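RagB/SusD family nutrient uptake outer membrane protein (Bacteroides thetaiotaomicron, PDB 7KV2) probably binds beta-glucan chains at the cell surface, as a SusD-family outer-membrane lipoprotein that takes part in glycan uptake by a gut bacterium. Local coordinates at residues A[66-71]-A[106-111]; A[100-105]-A[494-499]; A[277-282]-A[295-300]. One frame throughout, in Å; residues are numbered along the deposited sequence.

Interaction 1. Residues A[66-71]-A[106-111]; sequences EYNPVN and NMIYGL. With EDO (1,2-ethanediol), chain D.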
loop_
_atom_site.group_PDB
_atom_site.type_symbol
_atom_site.label_atom_id
_atom_site.label_comp_id
_atom_site.label_asym_id
_atom_site.label_seq_id
_atom_site.Cartn_x
_atom_site.Cartn_y
_atom_site.Cartn_z
ATOM N N GLU A 66 14.446 -7.607 7.091
ATOM C CA GLU A 66 14.342 -6.643 5.980
ATOM C C GLU A 66 13.261 -5.582 6.223
ATOM O O GLU A 66 12.293 -5.861 6.904
ATOM C CB GLU A 66 13.928 -7.361 4.710
ATOM C CG GLU A 66 15.047 -8.230 4.209
ATOM C CD GLU A 66 14.757 -8.950 2.923
ATOM O OE1 GLU A 66 14.118 -8.365 2.038
ATOM O OE2 GLU A 66 15.269 -10.088 2.808
ATOM N N TYR A 67 13.477 -4.411 5.640
ATOM C CA TYR A 67 12.476 -3.312 5.490
ATOM C C TYR A 67 11.908 -3.379 4.085
ATOM O O TYR A 67 12.634 -3.042 3.117
ATOM C CB TYR A 67 13.155 -1.971 5.753
ATOM C CG TYR A 67 13.850 -1.896 7.076
ATOM C CD1 TYR A 67 13.164 -1.570 8.230
ATOM C CD2 TYR A 67 15.211 -2.143 7.191
ATOM C CE1 TYR A 67 13.788 -1.517 9.457
ATOM C CE2 TYR A 67 15.848 -2.104 8.416
ATOM C CZ TYR A 67 15.143 -1.761 9.551
ATOM O OH TYR A 67 15.722 -1.693 10.794
ATOM N N ASN A 68 10.697 -3.921 3.926
ATOM C CA ASN A 68 10.002 -4.035 2.619
ATOM C C ASN A 68 8.599 -3.397 2.733
ATOM O O ASN A 68 7.602 -4.012 2.369
ATOM C CB ASN A 68 9.848 -5.487 2.159
ATOM C CG ASN A 68 11.100 -6.283 1.796
ATOM O OD1 ASN A 68 10.937 -7.469 1.485
ATOM N ND2 ASN A 68 12.294 -5.704 1.858
ATOM N N PRO A 69 8.466 -2.123 3.185
ATOM C CA PRO A 69 7.158 -1.491 3.289
ATOM C C PRO A 69 6.444 -1.560 1.932
ATOM O O PRO A 69 6.984 -1.118 0.886
ATOM C CB PRO A 69 7.481 -0.045 3.750
ATOM C CG PRO A 69 8.892 0.164 3.337
ATOM C CD PRO A 69 9.560 -1.188 3.471
ATOM N N VAL A 70 5.239 -2.122 1.928
ATOM C CA VAL A 70 4.624 -2.650 0.694
ATOM C C VAL A 70 4.293 -1.508 -0.280
ATOM O O VAL A 70 4.424 -1.674 -1.457
ATOM C CB VAL A 70 3.444 -3.568 1.013
ATOM C CG1 VAL A 70 2.293 -2.856 1.731
ATOM C CG2 VAL A 70 2.938 -4.225 -0.264
ATOM N N ASN A 71 3.852 -0.359 0.214
ATOM C CA ASN A 71 3.617 0.821 -0.632
ATOM C C ASN A 71 4.926 1.243 -1.305
ATOM O O ASN A 71 4.864 1.539 -2.483
ATOM C CB ASN A 71 2.971 1.975 0.171
ATOM C CG ASN A 71 3.674 2.383 1.455
ATOM O OD1 ASN A 71 4.211 1.546 2.179
ATOM N ND2 ASN A 71 3.753 3.700 1.730
ATOM N N ASN A 106 20.075 -10.502 -5.147
ATOM C CA ASN A 106 20.124 -9.187 -4.441
ATOM C C ASN A 106 18.721 -8.581 -4.538
ATOM O O ASN A 106 18.575 -7.503 -5.146
ATOM C CB ASN A 106 21.183 -8.230 -5.001
ATOM C CG ASN A 106 21.751 -7.245 -3.994
ATOM O OD1 ASN A 106 21.339 -7.196 -2.829
ATOM N ND2 ASN A 106 22.734 -6.465 -4.432
ATOM N N MET A 107 17.737 -9.319 -4.038
ATOM C CA MET A 107 16.306 -8.992 -4.229
ATOM C C MET A 107 15.634 -8.875 -2.862
ATOM O O MET A 107 16.212 -9.323 -1.872
ATOM C CB MET A 107 15.595 -10.029 -5.091
ATOM C CG MET A 107 15.164 -9.471 -6.440
ATOM S SD MET A 107 13.862 -8.167 -6.182
ATOM C CE MET A 107 12.514 -9.209 -5.653
ATOM N N ILE A 108 14.493 -8.183 -2.798
ATOM C CA ILE A 108 13.714 -8.144 -1.546
ATOM C C ILE A 108 13.131 -9.546 -1.350
ATOM O O ILE A 108 12.826 -10.239 -2.358
ATOM C CB ILE A 108 12.677 -7.002 -1.553
ATOM C CG1 ILE A 108 11.722 -7.045 -2.736
ATOM C CG2 ILE A 108 13.432 -5.701 -1.477
ATOM C CD1 ILE A 108 10.363 -6.433 -2.445
ATOM N N TYR A 109 13.044 -9.951 -0.103
ATOM C CA TYR A 109 12.591 -11.313 0.290
ATOM C C TYR A 109 11.603 -11.242 1.471
ATOM O O TYR A 109 10.759 -12.144 1.599
ATOM C CB TYR A 109 13.862 -12.130 0.553
ATOM C CG TYR A 109 13.725 -13.634 0.561
ATOM C CD1 TYR A 109 12.544 -14.269 0.217
ATOM C CD2 TYR A 109 14.815 -14.415 0.916
ATOM C CE1 TYR A 109 12.441 -15.653 0.259
ATOM C CE2 TYR A 109 14.727 -15.798 0.942
ATOM C CZ TYR A 109 13.536 -16.413 0.622
ATOM O OH TYR A 109 13.424 -17.782 0.624
ATOM N N GLY A 110 11.651 -10.184 2.285
ATOM C CA GLY A 110 10.747 -10.025 3.449
ATOM C C GLY A 110 9.283 -10.098 3.040
ATOM O O GLY A 110 8.477 -10.814 3.684
ATOM N N LEU A 111 8.924 -9.411 1.969
ATOM C CA LEU A 111 7.510 -9.258 1.572
ATOM C C LEU A 111 6.988 -10.624 1.135
ATOM O O LEU A 111 5.862 -10.962 1.418
ATOM C CB LEU A 111 7.410 -8.219 0.441
ATOM C CG LEU A 111 6.020 -8.033 -0.168
ATOM C CD1 LEU A 111 5.038 -7.529 0.873
ATOM C CD2 LEU A 111 6.063 -7.066 -1.343
HETATM C C1 EDO D . 17.292 -12.751 -2.065
HETATM O O1 EDO D . 18.187 -12.144 -2.919
HETATM C C2 EDO D . 17.813 -14.054 -1.592
HETATM O O2 EDO D . 17.718 -15.037 -2.597
#

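Interaction 2. Residues A[100-105]-A[494-499]; sequences FEAIPT and KYLPIP. With EDO (1,2-ethanediol), chain D.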
loop_
_atom_site.group_PDB
_atom_site.type_symbol
_atom_site.label_atom_id
_atom_site.label_comp_id
_atom_site.label_asym_id
_atom_site.label_seq_id
_atom_site.Cartn_x
_atom_site.Cartn_y
_atom_site.Cartn_z
ATOM N N PHE A 100 15.175 -1.059 -12.688
ATOM C CA PHE A 100 14.735 -2.238 -13.491
ATOM C C PHE A 100 15.930 -3.187 -13.741
ATOM O O PHE A 100 15.992 -3.754 -14.850
ATOM C CB PHE A 100 14.079 -1.772 -14.800
ATOM C CG PHE A 100 13.068 -0.674 -14.591
ATOM C CD1 PHE A 100 12.094 -0.807 -13.605
ATOM C CD2 PHE A 100 13.110 0.498 -15.318
ATOM C CE1 PHE A 100 11.190 0.216 -13.360
ATOM C CE2 PHE A 100 12.204 1.524 -15.074
ATOM C CZ PHE A 100 11.251 1.383 -14.093
ATOM N N GLU A 101 16.795 -3.373 -12.748
ATOM C CA GLU A 101 18.001 -4.254 -12.817
ATOM C C GLU A 101 18.074 -5.147 -11.561
ATOM O O GLU A 101 19.185 -5.478 -11.092
ATOM C CB GLU A 101 19.225 -3.363 -13.055
ATOM C CG GLU A 101 19.559 -2.393 -11.941
ATOM C CD GLU A 101 20.885 -1.674 -12.117
ATOM O OE1 GLU A 101 21.838 -2.343 -12.568
ATOM O OE2 GLU A 101 20.991 -0.481 -11.766
ATOM N N ALA A 102 16.929 -5.464 -10.953
ATOM C CA ALA A 102 16.845 -6.434 -9.844
ATOM C C ALA A 102 17.492 -7.744 -10.318
ATOM O O ALA A 102 17.285 -8.080 -11.486
ATOM C CB ALA A 102 15.409 -6.680 -9.492
ATOM N N ILE A 103 18.239 -8.399 -9.442
ATOM C CA ILE A 103 18.805 -9.759 -9.661
ATOM C C ILE A 103 18.389 -10.662 -8.509
ATOM O O ILE A 103 18.307 -10.228 -7.342
ATOM C CB ILE A 103 20.335 -9.675 -9.839
ATOM C CG1 ILE A 103 21.013 -9.062 -8.608
ATOM C CG2 ILE A 103 20.610 -8.905 -11.117
ATOM C CD1 ILE A 103 22.524 -9.226 -8.509
ATOM N N PRO A 104 18.146 -11.952 -8.843
ATOM C CA PRO A 104 17.655 -12.947 -7.891
ATOM C C PRO A 104 18.448 -13.067 -6.587
ATOM O O PRO A 104 17.855 -13.398 -5.595
ATOM C CB PRO A 104 17.814 -14.289 -8.653
ATOM C CG PRO A 104 17.793 -13.930 -10.132
ATOM C CD PRO A 104 18.277 -12.495 -10.207
ATOM N N THR A 105 19.765 -12.854 -6.633
ATOM C CA THR A 105 20.675 -12.914 -5.470
ATOM C C THR A 105 20.802 -11.555 -4.750
ATOM O O THR A 105 21.614 -11.485 -3.834
ATOM C CB THR A 105 22.054 -13.437 -5.914
ATOM O OG1 THR A 105 22.520 -12.562 -6.934
ATOM C CG2 THR A 105 21.997 -14.878 -6.403
ATOM N N LYS A 494 7.757 -6.440 -15.804
ATOM C CA LYS A 494 6.450 -6.484 -15.092
ATOM C C LYS A 494 6.515 -7.357 -13.817
ATOM O O LYS A 494 5.830 -7.003 -12.824
ATOM C CB LYS A 494 5.361 -6.928 -16.063
ATOM C CG LYS A 494 3.986 -7.079 -15.438
ATOM C CD LYS A 494 2.869 -7.186 -16.461
ATOM C CE LYS A 494 1.529 -7.246 -15.765
ATOM N NZ LYS A 494 0.406 -7.453 -16.707
ATOM N N TYR A 495 7.220 -8.500 -13.845
ATOM C CA TYR A 495 7.365 -9.460 -12.724
ATOM C C TYR A 495 8.825 -9.474 -12.274
ATOM O O TYR A 495 9.722 -9.721 -13.144
ATOM C CB TYR A 495 6.869 -10.857 -13.143
ATOM C CG TYR A 495 5.490 -10.874 -13.734
ATOM C CD1 TYR A 495 4.423 -10.314 -13.046
ATOM C CD2 TYR A 495 5.235 -11.462 -14.967
ATOM C CE1 TYR A 495 3.149 -10.298 -13.571
ATOM C CE2 TYR A 495 3.954 -11.469 -15.500
ATOM C CZ TYR A 495 2.903 -10.911 -14.791
ATOM O OH TYR A 495 1.637 -10.872 -15.297
ATOM N N LEU A 496 9.101 -9.222 -10.986
ATOM C CA LEU A 496 10.490 -9.177 -10.455
ATOM C C LEU A 496 11.090 -10.583 -10.500
ATOM O O LEU A 496 10.350 -11.559 -10.471
ATOM C CB LEU A 496 10.501 -8.696 -9.005
ATOM C CG LEU A 496 10.212 -7.193 -8.836
ATOM C CD1 LEU A 496 9.831 -6.909 -7.390
ATOM C CD2 LEU A 496 11.435 -6.385 -9.239
ATOM N N PRO A 497 12.427 -10.705 -10.485
ATOM C CA PRO A 497 13.075 -11.998 -10.285
ATOM C C PRO A 497 12.623 -12.586 -8.945
ATOM O O PRO A 497 12.690 -11.860 -7.926
ATOM C CB PRO A 497 14.574 -11.698 -10.186
ATOM C CG PRO A 497 14.723 -10.351 -10.843
ATOM C CD PRO A 497 13.408 -9.626 -10.591
ATOM N N ILE A 498 12.223 -13.870 -8.959
ATOM C CA ILE A 498 11.999 -14.679 -7.713
ATOM C C ILE A 498 13.310 -14.784 -6.941
ATOM O O ILE A 498 14.351 -15.018 -7.548
ATOM C CB ILE A 498 11.377 -16.033 -8.087
ATOM C CG1 ILE A 498 10.040 -15.809 -8.789
ATOM C CG2 ILE A 498 11.250 -16.933 -6.862
ATOM C CD1 ILE A 498 9.468 -17.033 -9.485
ATOM N N PRO A 499 13.344 -14.597 -5.594
ATOM C CA PRO A 499 14.575 -14.738 -4.827
ATOM C C PRO A 499 15.313 -16.066 -5.128
ATOM O O PRO A 499 14.638 -17.098 -5.262
ATOM C CB PRO A 499 14.102 -14.678 -3.365
ATOM C CG PRO A 499 12.868 -13.779 -3.434
ATOM C CD PRO A 499 12.223 -14.143 -4.743
HETATM C C1 EDO D . 17.292 -12.751 -2.065
HETATM O O1 EDO D . 18.187 -12.144 -2.919
HETATM C C2 EDO D . 17.813 -14.054 -1.592
HETATM O O2 EDO D . 17.718 -15.037 -2.597
#

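Interaction 3. Residues A[277-282]-A[295-300]; sequences INYKDD and GGTALP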
loop_
_atom_site.group_PDB
_atom_site.type_symbol
_atom_site.label_atom_id
_atom_site.label_comp_id
_atom_site.label_asym_id
_atom_site.label_seq_id
_atom_site.Cartn_x
_atom_site.Cartn_y
_atom_site.Cartn_z
ATOM N N ILE A 277 -4.211 -0.749 7.382
ATOM C CA ILE A 277 -3.451 -1.650 8.253
ATOM C C ILE A 277 -3.128 -0.877 9.521
ATOM O O ILE A 277 -2.476 0.183 9.440
ATOM C CB ILE A 277 -2.219 -2.172 7.509
ATOM C CG1 ILE A 277 -2.684 -3.007 6.311
ATOM C CG2 ILE A 277 -1.340 -2.941 8.493
ATOM C CD1 ILE A 277 -1.562 -3.493 5.422
ATOM N N ASN A 278 -3.578 -1.410 10.651
ATOM C CA ASN A 278 -3.476 -0.743 11.980
ATOM C C ASN A 278 -2.052 -0.817 12.489
ATOM O O ASN A 278 -1.483 -1.920 12.488
ATOM C CB ASN A 278 -4.390 -1.396 13.005
ATOM C CG ASN A 278 -5.843 -1.144 12.692
ATOM O OD1 ASN A 278 -6.154 -0.159 12.052
ATOM N ND2 ASN A 278 -6.710 -2.081 13.040
ATOM N N TYR A 279 -1.562 0.309 12.975
ATOM C CA TYR A 279 -0.312 0.443 13.757
ATOM C C TYR A 279 -0.587 1.316 14.962
ATOM O O TYR A 279 -1.450 2.193 14.812
ATOM C CB TYR A 279 0.755 1.074 12.870
ATOM C CG TYR A 279 1.282 0.169 11.787
ATOM C CD1 TYR A 279 2.082 -0.912 12.119
ATOM C CD2 TYR A 279 1.033 0.407 10.440
ATOM C CE1 TYR A 279 2.673 -1.687 11.144
ATOM C CE2 TYR A 279 1.568 -0.401 9.443
ATOM C CZ TYR A 279 2.402 -1.444 9.809
ATOM O OH TYR A 279 2.986 -2.230 8.870
ATOM N N LYS A 280 0.079 1.072 16.102
ATOM C CA LYS A 280 -0.130 1.927 17.311
ATOM C C LYS A 280 1.213 2.257 17.983
ATOM O O LYS A 280 2.132 1.435 17.914
ATOM C CB LYS A 280 -1.072 1.194 18.274
ATOM C CG LYS A 280 -0.456 -0.067 18.845
ATOM C CD LYS A 280 -1.083 -0.600 20.113
ATOM C CE LYS A 280 -0.104 -1.446 20.909
ATOM N NZ LYS A 280 -0.811 -2.286 21.895
ATOM N N ASP A 281 1.302 3.401 18.657
ATOM C CA ASP A 281 2.460 3.671 19.562
ATOM C C ASP A 281 2.083 3.373 21.025
ATOM O O ASP A 281 3.011 3.235 21.804
ATOM C CB ASP A 281 2.995 5.097 19.442
ATOM C CG ASP A 281 2.080 6.180 19.980
ATOM O OD1 ASP A 281 0.851 6.039 19.783
ATOM O OD2 ASP A 281 2.609 7.159 20.584
ATOM N N ASP A 282 0.797 3.395 21.395
ATOM C CA ASP A 282 0.336 3.327 22.814
ATOM C C ASP A 282 0.798 1.993 23.432
ATOM O O ASP A 282 0.233 0.962 23.050
ATOM C CB ASP A 282 -1.178 3.519 22.901
ATOM C CG ASP A 282 -1.714 3.682 24.318
ATOM O OD1 ASP A 282 -0.927 4.057 25.218
ATOM O OD2 ASP A 282 -2.924 3.443 24.512
ATOM N N GLY A 295 2.578 -3.694 17.078
ATOM C CA GLY A 295 3.132 -2.444 17.621
ATOM C C GLY A 295 2.975 -1.348 16.592
ATOM O O GLY A 295 1.884 -1.320 15.910
ATOM N N GLY A 296 4.005 -0.509 16.463
ATOM C CA GLY A 296 4.063 0.559 15.455
ATOM C C GLY A 296 4.691 0.138 14.142
ATOM O O GLY A 296 4.932 -1.051 13.918
ATOM N N THR A 297 4.852 1.113 13.254
ATOM C CA THR A 297 5.439 0.935 11.915
ATOM C C THR A 297 6.811 1.575 11.901
ATOM O O THR A 297 7.034 2.574 12.570
ATOM C CB THR A 297 4.529 1.500 10.808
ATOM O OG1 THR A 297 5.204 1.392 9.578
ATOM C CG2 THR A 297 4.147 2.946 10.986
ATOM N N ALA A 298 7.694 1.032 11.091
ATOM C CA ALA A 298 9.017 1.609 10.825
ATOM C C ALA A 298 8.923 2.685 9.749
ATOM O O ALA A 298 9.929 3.380 9.551
ATOM C CB ALA A 298 9.941 0.500 10.346
ATOM N N LEU A 299 7.798 2.783 9.022
ATOM C CA LEU A 299 7.772 3.570 7.740
ATOM C C LEU A 299 8.280 4.994 7.967
ATOM O O LEU A 299 9.147 5.451 7.213
ATOM C CB LEU A 299 6.402 3.486 7.065
ATOM C CG LEU A 299 6.214 4.365 5.836
ATOM C CD1 LEU A 299 7.180 3.999 4.729
ATOM C CD2 LEU A 299 4.803 4.337 5.293
ATOM N N PRO A 300 7.780 5.754 8.969
ATOM C CA PRO A 300 8.228 7.138 9.171
ATOM C C PRO A 300 9.734 7.233 9.433
ATOM O O PRO A 300 10.325 8.174 8.990
ATOM C CB PRO A 300 7.361 7.641 10.325
ATOM C CG PRO A 300 6.125 6.789 10.234
ATOM C CD PRO A 300 6.667 5.425 9.867
HETATM O O HOH W 1 0.194 -3.383 14.325
#

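Interaction 1. Residues A[66-71]-A[106-111]
Glu66 and Asn68 reach across to the backbone amides of Tyr109, at the N-cap, and of Gly110 and Leu111, at the start of helix 110-130, so that two side chains from a remote loop of this SusD-type, TPR-rich fold meet the N-terminus of a helix. The carboxylate does most of the gripping through one oxygen. Glu66 OE1 accepts from Tyr109 N at 2.9 Å, on the syn side and only 17° out of the carboxylate plane. It also takes Gly110 N at 3.1 Å, which approaches from above that plane, 72° out of it. A third donor, Asn68 ND2, uses the anti lone pair of the same oxygen, and three N-H groups together fix the rotation of the carboxylate. Glu66 CG stands anti to its own carbonyl carbon (chi1 -70°) and the chain beyond it is extended, which carries the acid the full length of the side chain. Placed at a helix N-terminus, the negative charge is likely to be stabilised by the helix dipole. The other oxygen, OE2, lies 3.4 Å from Tyr109 CB; the Tyr109 hydroxyl itself bonds to Glu502.

The Asn68 amide is held at both ends. OD1 accepts from Leu111 N at 2.8 Å, the donor tilted modestly from the carbonyl plane, while ND2 gives a second bond to Tyr67 O. Ile108 packs beside the amide, its CG2 3.5 Å from Asn68 ND2. Farther along, Val70 and Leu111 cross at about a right angle, with Trp157 of helix 137-162 touching both, and Val70 CG2 stops 4.1 Å from Leu111 CD1.

Interaction 2. Residues A[100-105]-A[494-499]
Pro497 packs against Ala102 and Pro104, and apolar contact carries most of the join between two irregular loops, which make no direct hydrogen bond to each other. Ala102 points its CB toward the other loop, where Pro497 CD lies 3.7 Å away. Leu496 reaches the same methyl from another direction, its CD2 being 4.0 Å from Ala102 CB. The two proline rings cross at about a right angle, and Pro104 CD comes within 3.8 Å of Pro497 CB.

Carbon-to-carbonyl contacts form a second group. Ala102 O lies 3.5 Å from Pro497 CG, and Pro104 CB approaches Ile498 O at 3.7 Å. Pro104 O in turn faces Pro499 CA at 3.6 Å. These carbonyls therefore lie against carbon across the join.

A 1,2-ethanediol, probably left from crystallisation, adds polar contacts beside the join. It donates through O1 to Pro104 O at 3.0 Å, with a weak second bond from O2, and it is also bonded to Lys501 N. Pro104 has a further backbone partner in Gln500.

In the fold, the join ties the loop after helix 92-98 to the one leading into helix 500-505, for which Pro499 is the N-cap. Trp162 of helix 137-162 touches Leu496, Ile498 and Pro499 and donates to Pro497 O, while Met97 of helix 92-98 meets Leu496.

Interaction 3. Residues A[277-282]-A[295-300]
Gly295 opens its side of the contact by accepting from Lys280, just ahead of the capped turn before helix 299-303, in which the Thr297 side chain accepts from Leu299 N; all of it belongs to the SusD-family region. Lys280 N meets Gly295 O at 3.0 Å and 170°, nearly straight. The same carbonyl takes a water that also reaches Asn278 O, and it lies near the plane of the Tyr279 ring, at its edge.

Gly296 follows, its CA the nearest to that of Tyr279. Its carbonyl oxygen comes 3.4 Å from Tyr279 CD1 and is bonded to Arg286, while its amide goes to Asn395.

At Thr297 the side chains take over. Thr297 CB sits 3.4 Å from the centroid of the Tyr279 ring and only 3° off its normal, a CH-pi contact over the centre of the face. With CG anti to the carbonyl carbon (chi1 -72°), the ring starts on the side of Thr297, whose CB is 3.6 Å from Tyr279 CG. The hydroxyl at the far end of the ring bonds to His58 O. An alanine at Tyr279 would probably leave Thr297 CB without its aromatic face and His58 O without this donor.

Ala298 N turns to Asp61, which also bonds Thr297 OG1 and so ties this turn to an early part of the chain. The turn leading into the helix carries its capping bond from Leu299 N to Thr297 OG1 at 3.0 Å.

Interactions 1 and 2 are neighbours, their centres 12 Å apart, and their segments alternate along the chain: 100-105 leads straight into 106-111, while 494-499 returns from near the C-terminus. They touch where Met107 CE approaches Pro497 O at 3.5 Å and where Tyr109 meets Pro499, share one ethanediol, and both pack on helix 137-162. Interaction 3 follows interaction 1 in sequence; their centres are 17 Å apart, and Leu299 of helix 299-303 packs on Pro69 and Asn71. Interactions 2 and 3 do not touch, with nearest atoms about 17 Å apart. Interaction 1 thus lies between the other two, and together the contacts connect the N-terminal and C-terminal family regions.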